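Local structure of StiE protein (Stigmatella aurantiaca, 6ECX) at residues 38-43 with 71-76; 79-84 with 159-164; 186-191 with 287-292. The protein is a modular polyketide synthase whose O-methyltransferase domain, the part described here, binds S-adenosylmethionine as methyl donor. One frame throughout, in Å; residues are numbered along the deposited sequence.

Interaction 1: 38-43 with 71-76. With SAM (S-adenosylmethionine), chain B.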
loop_
_atom_site.group_PDB
_atom_site.type_symbol
_atom_site.label_atom_id
_atom_site.label_comp_id
_atom_site.label_asym_id
_atom_site.label_seq_id
_atom_site.Cartn_x
_atom_site.Cartn_y
_atom_site.Cartn_z
ATOM N N LEU A 38 -2.563 -4.097 -7.395
ATOM C CA LEU A 38 -3.214 -4.826 -6.310
ATOM C C LEU A 38 -3.662 -3.915 -5.165
ATOM O O LEU A 38 -3.957 -4.403 -4.069
ATOM C CB LEU A 38 -2.296 -5.936 -5.792
ATOM C CG LEU A 38 -1.992 -7.030 -6.828
ATOM C CD1 LEU A 38 -1.053 -8.091 -6.273
ATOM C CD2 LEU A 38 -3.280 -7.667 -7.344
ATOM N N THR A 39 -3.699 -2.608 -5.389
ATOM C CA THR A 39 -4.464 -1.682 -4.572
ATOM C C THR A 39 -5.580 -1.124 -5.442
ATOM O O THR A 39 -5.535 -1.223 -6.672
ATOM C CB THR A 39 -3.613 -0.520 -4.055
ATOM O OG1 THR A 39 -3.490 0.452 -5.099
ATOM C CG2 THR A 39 -2.228 -0.998 -3.624
ATOM N N TRP A 40 -6.570 -0.507 -4.807
ATOM C CA TRP A 40 -7.716 -0.013 -5.554
ATOM C C TRP A 40 -8.113 1.349 -5.003
ATOM O O TRP A 40 -8.296 1.497 -3.790
ATOM C CB TRP A 40 -8.834 -1.053 -5.504
ATOM C CG TRP A 40 -8.342 -2.358 -6.118
ATOM C CD1 TRP A 40 -8.165 -2.610 -7.447
ATOM C CD2 TRP A 40 -7.902 -3.547 -5.428
ATOM N NE1 TRP A 40 -7.672 -3.879 -7.634
ATOM C CE2 TRP A 40 -7.503 -4.476 -6.414
ATOM C CE3 TRP A 40 -7.824 -3.921 -4.080
ATOM C CZ2 TRP A 40 -7.035 -5.751 -6.094
ATOM C CZ3 TRP A 40 -7.355 -5.191 -3.767
ATOM C CH2 TRP A 40 -6.968 -6.088 -4.770
ATOM N N GLY A 41 -8.276 2.329 -5.905
ATOM C CA GLY A 41 -7.887 3.703 -5.625
ATOM C C GLY A 41 -8.853 4.840 -5.339
ATOM O O GLY A 41 -9.942 4.654 -4.795
ATOM N N VAL A 42 -8.418 6.049 -5.697
ATOM C CA VAL A 42 -8.992 7.298 -5.208
ATOM C C VAL A 42 -10.073 7.772 -6.175
ATOM O O VAL A 42 -9.780 8.226 -7.286
ATOM C CB VAL A 42 -7.900 8.363 -5.012
ATOM C CG1 VAL A 42 -8.494 9.743 -4.785
ATOM C CG2 VAL A 42 -6.990 7.976 -3.853
ATOM N N PHE A 43 -11.329 7.650 -5.760
ATOM C CA PHE A 43 -12.456 8.278 -6.443
ATOM C C PHE A 43 -12.744 9.593 -5.728
ATOM O O PHE A 43 -13.183 9.591 -4.574
ATOM C CB PHE A 43 -13.693 7.378 -6.432
ATOM C CG PHE A 43 -13.744 6.366 -7.556
ATOM C CD1 PHE A 43 -12.643 5.599 -7.877
ATOM C CD2 PHE A 43 -14.916 6.162 -8.268
ATOM C CE1 PHE A 43 -12.696 4.666 -8.901
ATOM C CE2 PHE A 43 -14.969 5.220 -9.290
ATOM C CZ PHE A 43 -13.859 4.479 -9.608
ATOM N N VAL A 71 -7.331 4.807 -13.643
ATOM C CA VAL A 71 -7.107 6.215 -13.331
ATOM C C VAL A 71 -7.023 6.419 -11.824
ATOM O O VAL A 71 -6.109 7.082 -11.315
ATOM C CB VAL A 71 -8.219 7.079 -13.955
ATOM C CG1 VAL A 71 -8.194 8.491 -13.386
ATOM C CG2 VAL A 71 -8.080 7.104 -15.465
ATOM N N ALA A 72 -7.980 5.850 -11.086
ATOM C CA ALA A 72 -8.022 6.067 -9.644
ATOM C C ALA A 72 -6.860 5.389 -8.935
ATOM O O ALA A 72 -6.483 5.802 -7.831
ATOM C CB ALA A 72 -9.349 5.565 -9.069
ATOM N N GLN A 73 -6.308 4.331 -9.527
ATOM C CA GLN A 73 -5.151 3.678 -8.936
ATOM C C GLN A 73 -3.892 4.502 -9.159
ATOM O O GLN A 73 -3.042 4.592 -8.264
ATOM C CB GLN A 73 -4.980 2.271 -9.512
ATOM C CG GLN A 73 -6.041 1.269 -9.032
ATOM C CD GLN A 73 -5.999 -0.040 -9.804
ATOM O OE1 GLN A 73 -5.898 -0.042 -11.029
ATOM N NE2 GLN A 73 -6.064 -1.158 -9.089
ATOM N N ARG A 74 -3.752 5.091 -10.352
ATOM C CA ARG A 74 -2.659 6.023 -10.594
ATOM C C ARG A 74 -2.754 7.235 -9.669
ATOM O O ARG A 74 -1.731 7.747 -9.192
ATOM C CB ARG A 74 -2.650 6.452 -12.060
ATOM C CG ARG A 74 -2.151 5.365 -12.993
ATOM C CD ARG A 74 -1.877 5.902 -14.389
ATOM N NE ARG A 74 -3.105 6.109 -15.149
ATOM C CZ ARG A 74 -3.740 5.144 -15.810
ATOM N NH1 ARG A 74 -3.266 3.905 -15.799
ATOM N NH2 ARG A 74 -4.849 5.418 -16.475
ATOM N N GLU A 75 -3.975 7.692 -9.388
ATOM C CA GLU A 75 -4.153 8.827 -8.488
ATOM C C GLU A 75 -3.728 8.487 -7.059
ATOM O O GLU A 75 -3.125 9.317 -6.367
ATOM C CB GLU A 75 -5.611 9.282 -8.529
ATOM C CG GLU A 75 -5.987 10.320 -7.478
ATOM C CD GLU A 75 -5.335 11.679 -7.694
ATOM O OE1 GLU A 75 -4.629 11.867 -8.710
ATOM O OE2 GLU A 75 -5.543 12.563 -6.830
ATOM N N LEU A 76 -4.045 7.276 -6.590
ATOM C CA LEU A 76 -3.536 6.840 -5.293
ATOM C C LEU A 76 -2.012 6.917 -5.260
ATOM O O LEU A 76 -1.418 7.438 -4.305
ATOM C CB LEU A 76 -4.010 5.415 -5.000
ATOM C CG LEU A 76 -3.516 4.814 -3.686
ATOM C CD1 LEU A 76 -4.417 5.248 -2.541
ATOM C CD2 LEU A 76 -3.513 3.309 -3.802
HETATM N N SAM B . 2.352 -3.602 -3.183
HETATM C CA SAM B . 1.707 -4.358 -4.249
HETATM C C SAM B . 0.662 -3.508 -4.960
HETATM O O SAM B . 0.302 -2.452 -4.449
HETATM O OXT SAM B . 0.163 -3.839 -6.041
HETATM C CB SAM B . 1.071 -5.617 -3.686
HETATM C CG SAM B . 0.172 -5.389 -2.478
HETATM S SD SAM B . -0.680 -6.927 -2.036
HETATM C CE SAM B . -2.226 -6.276 -1.350
HETATM C "C5'" SAM B . 0.282 -7.523 -0.623
HETATM C "C4'" SAM B . 1.667 -8.035 -1.025
HETATM O "O4'" SAM B . 2.521 -8.221 0.095
HETATM C "C3'" SAM B . 1.678 -9.368 -1.766
HETATM O "O3'" SAM B . 2.555 -9.195 -2.864
HETATM C "C2'" SAM B . 2.305 -10.354 -0.789
HETATM O "O2'" SAM B . 3.040 -11.396 -1.401
HETATM C "C1'" SAM B . 3.245 -9.431 -0.027
HETATM N N9 SAM B . 3.667 -9.894 1.310
HETATM C C8 SAM B . 2.841 -10.225 2.357
HETATM N N7 SAM B . 3.612 -10.561 3.423
HETATM C C5 SAM B . 4.915 -10.461 3.075
HETATM C C6 SAM B . 6.094 -10.683 3.762
HETATM N N6 SAM B . 6.082 -11.087 5.032
HETATM N N1 SAM B . 7.311 -10.483 3.129
HETATM C C2 SAM B . 7.352 -10.056 1.822
HETATM N N3 SAM B . 6.169 -9.835 1.148
HETATM C C4 SAM B . 4.967 -10.036 1.751
#

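Interaction 2: 79-84 with 159-164. With SAM (S-adenosylmethionine), chain B.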
loop_
_atom_site.group_PDB
_atom_site.type_symbol
_atom_site.label_atom_id
_atom_site.label_comp_id
_atom_site.label_asym_id
_atom_site.label_seq_id
_atom_site.Cartn_x
_atom_site.Cartn_y
_atom_site.Cartn_z
ATOM N N VAL A 79 -0.552 10.545 -5.053
ATOM C CA VAL A 79 -0.550 11.095 -3.698
ATOM C C VAL A 79 0.505 10.409 -2.828
ATOM O O VAL A 79 1.210 11.072 -2.052
ATOM C CB VAL A 79 -1.950 10.997 -3.075
ATOM C CG1 VAL A 79 -1.948 11.612 -1.676
ATOM C CG2 VAL A 79 -2.976 11.687 -3.973
ATOM N N LEU A 80 0.630 9.078 -2.939
ATOM C CA LEU A 80 1.663 8.346 -2.204
ATOM C C LEU A 80 3.061 8.901 -2.448
ATOM O O LEU A 80 3.890 8.932 -1.533
ATOM C CB LEU A 80 1.634 6.866 -2.589
ATOM C CG LEU A 80 0.640 6.003 -1.819
ATOM C CD1 LEU A 80 0.294 4.731 -2.608
ATOM C CD2 LEU A 80 1.280 5.655 -0.481
ATOM N N PHE A 81 3.361 9.287 -3.682
ATOM C CA PHE A 81 4.694 9.750 -4.053
ATOM C C PHE A 81 4.816 11.269 -4.011
ATOM O O PHE A 81 5.778 11.806 -4.551
ATOM C CB PHE A 81 5.052 9.263 -5.460
ATOM C CG PHE A 81 5.500 7.830 -5.524
ATOM C CD1 PHE A 81 6.848 7.507 -5.451
ATOM C CD2 PHE A 81 4.574 6.811 -5.702
ATOM C CE1 PHE A 81 7.262 6.183 -5.535
ATOM C CE2 PHE A 81 4.974 5.492 -5.793
ATOM C CZ PHE A 81 6.312 5.168 -5.708
ATOM N N ARG A 82 3.845 11.967 -3.401
ATOM C CA ARG A 82 3.750 13.421 -3.508
ATOM C C ARG A 82 5.049 14.138 -3.155
ATOM O O ARG A 82 5.344 15.205 -3.711
ATOM C CB ARG A 82 2.623 13.933 -2.598
ATOM C CG ARG A 82 2.855 13.625 -1.102
ATOM C CD ARG A 82 1.537 13.791 -0.324
ATOM N NE ARG A 82 1.691 13.432 1.088
ATOM C CZ ARG A 82 1.633 12.185 1.558
ATOM N NH1 ARG A 82 1.419 11.159 0.733
ATOM N NH2 ARG A 82 1.782 11.959 2.856
ATOM N N ALA A 83 5.810 13.613 -2.213
ATOM C CA ALA A 83 6.960 14.340 -1.698
ATOM C C ALA A 83 8.280 13.809 -2.228
ATOM O O ALA A 83 9.322 14.399 -1.926
ATOM C CB ALA A 83 6.971 14.298 -0.165
ATOM N N VAL A 84 8.267 12.739 -3.035
ATOM C CA VAL A 84 9.496 12.061 -3.456
ATOM C C VAL A 84 10.024 12.697 -4.735
ATOM O O VAL A 84 9.280 12.900 -5.703
ATOM C CB VAL A 84 9.257 10.558 -3.663
ATOM C CG1 VAL A 84 10.531 9.876 -4.135
ATOM C CG2 VAL A 84 8.701 9.901 -2.393
ATOM N N LEU A 159 14.861 4.774 -0.861
ATOM C CA LEU A 159 13.405 4.830 -0.823
ATOM C C LEU A 159 12.898 3.416 -0.603
ATOM O O LEU A 159 13.417 2.476 -1.219
ATOM C CB LEU A 159 12.836 5.409 -2.130
ATOM C CG LEU A 159 11.329 5.305 -2.429
ATOM C CD1 LEU A 159 10.531 6.204 -1.482
ATOM C CD2 LEU A 159 11.046 5.718 -3.892
ATOM N N VAL A 160 11.926 3.259 0.307
ATOM C CA VAL A 160 11.304 1.967 0.605
ATOM C C VAL A 160 9.794 2.094 0.419
ATOM O O VAL A 160 9.187 3.071 0.867
ATOM C CB VAL A 160 11.637 1.480 2.033
ATOM C CG1 VAL A 160 10.913 0.155 2.351
ATOM C CG2 VAL A 160 13.142 1.274 2.224
ATOM N N LEU A 161 9.188 1.102 -0.243
ATOM C CA LEU A 161 7.771 1.112 -0.583
ATOM C C LEU A 161 7.078 -0.034 0.149
ATOM O O LEU A 161 7.570 -1.177 0.136
ATOM C CB LEU A 161 7.523 0.940 -2.098
ATOM C CG LEU A 161 8.336 1.685 -3.148
ATOM C CD1 LEU A 161 7.865 1.303 -4.555
ATOM C CD2 LEU A 161 8.211 3.176 -2.956
ATOM N N GLY A 162 5.932 0.267 0.759
ATOM C CA GLY A 162 5.082 -0.773 1.330
ATOM C C GLY A 162 3.636 -0.374 1.149
ATOM O O GLY A 162 3.068 0.307 2.008
ATOM N N PHE A 163 3.027 -0.769 0.030
ATOM C CA PHE A 163 1.644 -0.417 -0.270
ATOM C C PHE A 163 0.783 -1.623 0.091
ATOM O O PHE A 163 0.825 -2.651 -0.596
ATOM C CB PHE A 163 1.471 -0.013 -1.736
ATOM C CG PHE A 163 2.410 1.106 -2.181
ATOM C CD1 PHE A 163 2.910 2.036 -1.258
ATOM C CD2 PHE A 163 2.802 1.216 -3.518
ATOM C CE1 PHE A 163 3.778 3.051 -1.663
ATOM C CE2 PHE A 163 3.665 2.231 -3.936
ATOM C CZ PHE A 163 4.159 3.153 -2.997
ATOM N N GLU A 164 0.036 -1.498 1.182
ATOM C CA GLU A 164 -0.825 -2.561 1.701
ATOM C C GLU A 164 -0.032 -3.846 1.955
ATOM O O GLU A 164 -0.411 -4.937 1.523
ATOM C CB GLU A 164 -1.997 -2.816 0.754
ATOM C CG GLU A 164 -2.946 -1.649 0.578
ATOM C CD GLU A 164 -4.137 -1.997 -0.308
ATOM O OE1 GLU A 164 -4.795 -1.068 -0.819
ATOM O OE2 GLU A 164 -4.414 -3.205 -0.490
HETATM N N SAM B . 2.352 -3.602 -3.183
HETATM C CA SAM B . 1.707 -4.358 -4.249
HETATM C C SAM B . 0.662 -3.508 -4.960
HETATM O O SAM B . 0.302 -2.452 -4.449
HETATM O OXT SAM B . 0.163 -3.839 -6.041
HETATM C CB SAM B . 1.071 -5.617 -3.686
HETATM C CG SAM B . 0.172 -5.389 -2.478
HETATM S SD SAM B . -0.680 -6.927 -2.036
HETATM C CE SAM B . -2.226 -6.276 -1.350
HETATM C "C5'" SAM B . 0.282 -7.523 -0.623
HETATM C "C4'" SAM B . 1.667 -8.035 -1.025
HETATM O "O4'" SAM B . 2.521 -8.221 0.095
HETATM C "C3'" SAM B . 1.678 -9.368 -1.766
HETATM O "O3'" SAM B . 2.555 -9.195 -2.864
HETATM C "C2'" SAM B . 2.305 -10.354 -0.789
HETATM O "O2'" SAM B . 3.040 -11.396 -1.401
HETATM C "C1'" SAM B . 3.245 -9.431 -0.027
HETATM N N9 SAM B . 3.667 -9.894 1.310
HETATM C C8 SAM B . 2.841 -10.225 2.357
HETATM N N7 SAM B . 3.612 -10.561 3.423
HETATM C C5 SAM B . 4.915 -10.461 3.075
HETATM C C6 SAM B . 6.094 -10.683 3.762
HETATM N N6 SAM B . 6.082 -11.087 5.032
HETATM N N1 SAM B . 7.311 -10.483 3.129
HETATM C C2 SAM B . 7.352 -10.056 1.822
HETATM N N3 SAM B . 6.169 -9.835 1.148
HETATM C C4 SAM B . 4.967 -10.036 1.751
#

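Interaction 3: 186-191 with 287-292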
loop_
_atom_site.group_PDB
_atom_site.type_symbol
_atom_site.label_atom_id
_atom_site.label_comp_id
_atom_site.label_asym_id
_atom_site.label_seq_id
_atom_site.Cartn_x
_atom_site.Cartn_y
_atom_site.Cartn_z
ATOM N N GLY A 186 18.197 9.754 6.538
ATOM C CA GLY A 186 17.418 10.628 5.680
ATOM C C GLY A 186 16.681 9.959 4.529
ATOM O O GLY A 186 15.963 10.659 3.800
ATOM N N GLY A 187 16.827 8.647 4.338
ATOM C CA GLY A 187 16.051 7.938 3.319
ATOM C C GLY A 187 14.552 7.987 3.616
ATOM O O GLY A 187 14.124 8.319 4.712
ATOM N N LEU A 188 13.742 7.662 2.604
ATOM C CA LEU A 188 12.289 7.808 2.670
ATOM C C LEU A 188 11.585 6.450 2.680
ATOM O O LEU A 188 12.034 5.488 2.048
ATOM C CB LEU A 188 11.764 8.636 1.482
ATOM C CG LEU A 188 12.404 10.014 1.260
ATOM C CD1 LEU A 188 11.862 10.671 -0.008
ATOM C CD2 LEU A 188 12.177 10.903 2.477
ATOM N N LEU A 189 10.469 6.388 3.395
ATOM C CA LEU A 189 9.569 5.230 3.428
ATOM C C LEU A 189 8.187 5.753 3.087
ATOM O O LEU A 189 7.716 6.694 3.734
ATOM C CB LEU A 189 9.559 4.600 4.823
ATOM C CG LEU A 189 8.481 3.557 5.159
ATOM C CD1 LEU A 189 8.668 2.304 4.286
ATOM C CD2 LEU A 189 8.541 3.235 6.640
ATOM N N ILE A 190 7.554 5.219 2.042
ATOM C CA ILE A 190 6.174 5.587 1.758
ATOM C C ILE A 190 5.322 4.325 1.881
ATOM O O ILE A 190 5.715 3.249 1.417
ATOM C CB ILE A 190 5.998 6.296 0.399
ATOM C CG1 ILE A 190 6.534 5.484 -0.756
ATOM C CG2 ILE A 190 6.683 7.734 0.416
ATOM C CD1 ILE A 190 6.314 6.207 -2.115
ATOM N N MET A 191 4.193 4.450 2.568
ATOM C CA MET A 191 3.356 3.299 2.840
ATOM C C MET A 191 1.906 3.685 2.660
ATOM O O MET A 191 1.518 4.828 2.910
ATOM C CB MET A 191 3.549 2.773 4.259
ATOM C CG MET A 191 4.804 1.978 4.460
ATOM S SD MET A 191 4.937 1.561 6.196
ATOM C CE MET A 191 3.223 1.380 6.661
ATOM N N LEU A 287 -1.939 7.359 3.735
ATOM C CA LEU A 287 -0.769 7.338 2.870
ATOM C C LEU A 287 0.348 8.063 3.637
ATOM O O LEU A 287 0.340 9.296 3.745
ATOM C CB LEU A 287 -1.084 7.994 1.526
ATOM C CG LEU A 287 -2.403 7.568 0.851
ATOM C CD1 LEU A 287 -2.639 8.335 -0.442
ATOM C CD2 LEU A 287 -2.435 6.065 0.581
ATOM N N PHE A 288 1.289 7.276 4.170
ATOM C CA PHE A 288 2.343 7.746 5.058
ATOM C C PHE A 288 3.533 8.236 4.240
ATOM O O PHE A 288 3.962 7.566 3.294
ATOM C CB PHE A 288 2.844 6.630 5.980
ATOM C CG PHE A 288 1.787 6.007 6.874
ATOM C CD1 PHE A 288 0.917 5.035 6.380
ATOM C CD2 PHE A 288 1.731 6.323 8.223
ATOM C CE1 PHE A 288 -0.019 4.438 7.210
ATOM C CE2 PHE A 288 0.806 5.731 9.062
ATOM C CZ PHE A 288 -0.077 4.787 8.556
ATOM N N HIS A 289 4.092 9.378 4.628
ATOM C CA HIS A 289 5.419 9.781 4.166
ATOM C C HIS A 289 6.329 9.883 5.386
ATOM O O HIS A 289 6.086 10.706 6.275
ATOM C CB HIS A 289 5.379 11.110 3.409
ATOM C CG HIS A 289 6.694 11.491 2.800
ATOM N ND1 HIS A 289 7.599 12.315 3.435
ATOM C CD2 HIS A 289 7.271 11.136 1.627
ATOM C CE1 HIS A 289 8.674 12.459 2.681
ATOM N NE2 HIS A 289 8.498 11.758 1.574
ATOM N N VAL A 290 7.370 9.057 5.416
ATOM C CA VAL A 290 8.217 8.837 6.581
ATOM C C VAL A 290 9.668 9.060 6.165
ATOM O O VAL A 290 10.059 8.711 5.044
ATOM C CB VAL A 290 8.006 7.403 7.121
ATOM C CG1 VAL A 290 8.924 7.080 8.300
ATOM C CG2 VAL A 290 6.505 7.191 7.483
ATOM N N GLN A 291 10.479 9.620 7.067
ATOM C CA GLN A 291 11.899 9.817 6.791
ATOM C C GLN A 291 12.752 9.149 7.871
ATOM O O GLN A 291 12.452 9.240 9.055
ATOM C CB GLN A 291 12.246 11.312 6.686
ATOM C CG GLN A 291 13.699 11.544 6.246
ATOM C CD GLN A 291 14.073 13.006 6.197
ATOM O OE1 GLN A 291 13.406 13.846 6.786
ATOM N NE2 GLN A 291 15.114 13.322 5.448
ATOM N N LYS A 292 13.822 8.467 7.472
ATOM C CA LYS A 292 14.762 7.975 8.478
ATOM C C LYS A 292 15.508 9.133 9.144
ATOM O O LYS A 292 15.980 10.068 8.479
ATOM C CB LYS A 292 15.774 7.018 7.840
ATOM C CG LYS A 292 16.777 6.516 8.852
ATOM C CD LYS A 292 17.592 5.365 8.313
ATOM C CE LYS A 292 18.578 4.876 9.370
ATOM N NZ LYS A 292 19.155 3.582 8.915
#

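Interaction 1: 38-43 with 71-76
Trp40 and Gln73 lie side by side and point the same way. The indole and the amide are turned about 22° from each other, an approximate value because the indole is poorly ordered. Gln73 has its CG anti to its own carbonyl carbon (chi1 -72°), and the chain beyond CG is extended, which brings the amide to Thr39 O. Gln73 NE2 gives a hydrogen bond to Thr39 O, though the modelled 2.5 Å is doubtfully short. Leu76 crosses Thr39 at a slant, and its CD2 is the branch that meets the threonine. The other branch, Leu76 CD1, lies 4.0 Å from Val42 CG2. Val42 also rests its CB and CG1 on Glu75 CG, while the carboxylate of Glu75 turns to Arg78 and Tyr315. Ala72 CB sits 3.5 Å from Phe43 CE1. The backbones come close at Gly41, where a CB would clash with Ala72 O. Val42 N donates to Ala72 O over 2.9 Å, from above the carbonyl plane. The helical bond from Leu76 N reaches this oxygen from the opposite face. Leu38 N binds OXT of S-adenosylmethionine at 3.1 Å. The arrangement is a loop packed on helix 64-80 that forms part of the S-adenosylmethionine pocket.

Interaction 2: 79-84 with 159-164
Phe163 and Phe81 bury the most surface here, and Leu159 and Leu80 follow. The two phenyl rings are steeply inclined, with planes at 80° and centroids 5.9 Å apart. Phe81 CE2 comes to the edge of the Phe163 ring, 3.7 Å from Phe163 CZ. Leu80 meets Phe163 tip to tip. Its CD1 stands over the centre of the Phe163 ring, 4.0 Å from the centroid, which makes a CH-pi contact. Leu161 CB lies over the opposite face, nearer the rim, so the ring is held between two leucines. The Phe81 side chain crosses Leu159 and Leu161 at about a right angle. Phe81 CZ is 3.9 Å from Leu161 CD2. Leu159 CD2 lies at the Phe81 ring edge, near the plane, and also touches Val84 CG1. Ile190 of the next strand and Leu106 of helix 101-109 add to this core. Phe163 O accepts from the amino N of S-adenosylmethionine at 3.2 Å. Between the two segments the contact is wholly apolar. The end of helix 64-80 and the turn after it thus pack on strand 157-163 through burial and shape, while the backbone of Phe163 supplies one of the polar contacts to the cofactor.

Interaction 3: 186-191 with 287-292
Phe288 to Gln291 pair with Leu188 to Met191 where strand 287-292 runs antiparallel to strand 187-191, within the mixed sheet of a Rossmann-like methyltransferase fold. Leu287 opens the segment, and its CA lies against Met191 O. Phe288 and Met191 form a hydrogen-bonded pair. Phe288 N donates to Met191 O at 2.8 Å, and Met191 N answers to Phe288 O. That same Met191 O sits in the plane of the Phe288 ring at its edge, 3.5 Å from Phe288 CD1. The ring also meets Trp217. His289 is on the other face, in a non-hydrogen-bonded pair with Ile190. Its CG is anti to the backbone N (chi1 -174°), and the imidazole meets two residues of the facing strand. His289 CD2 is 3.7 Å from Ile190 CG2, and His289 CE1 is 3.8 Å from Leu188 CD2. Val290 returns to the face of Phe288 and makes a hydrogen-bonded pair with Leu189. Both backbone bonds are present, and Leu189 CB and Val290 CB are 3.9 Å apart. Gln291 lies opposite Leu188, and its CG approaches Leu188 CD2. The chain of Gln291 is extended, and OE1 is bound to Arg227. Gln291 NE2 donates to Gly186 O over 3.2 Å, with the oxygen close to the plane of the amide. At this corner Gly186 has a positive phi of 73°, where a CB would jam against the carbonyl O of the residue before. Lys292 sends its NZ away to Asp180 and Leu183 O. Its O takes a weak bond from Gly186 N. Lys292 N donates to Gly187 O at 2.8 Å, nearly straight (168°).

Going from the N terminus, interaction 1 closes first, bringing the loop at 38-43 back onto helix 64-80 across 27 residues. Interaction 2 starts at the end of that helix and closes a longer loop, to strand 157-163. Interaction 3 joins strand 187-196 to strand 283-292 and closes the longest of the three, with 95 residues between its segments. The three follow in series; none nests in or crosses another. Interactions 1 and 2 both touch S-adenosylmethionine. Interactions 2 and 3 share the sheet, where the backbone of Val160 hydrogen-bonds to Leu188 and Ile190. Leu76 also packs on Leu287. Interactions 1 and 2 tie the loop, helix 64-80 and the sheet together; interaction 3 joins two of its strands.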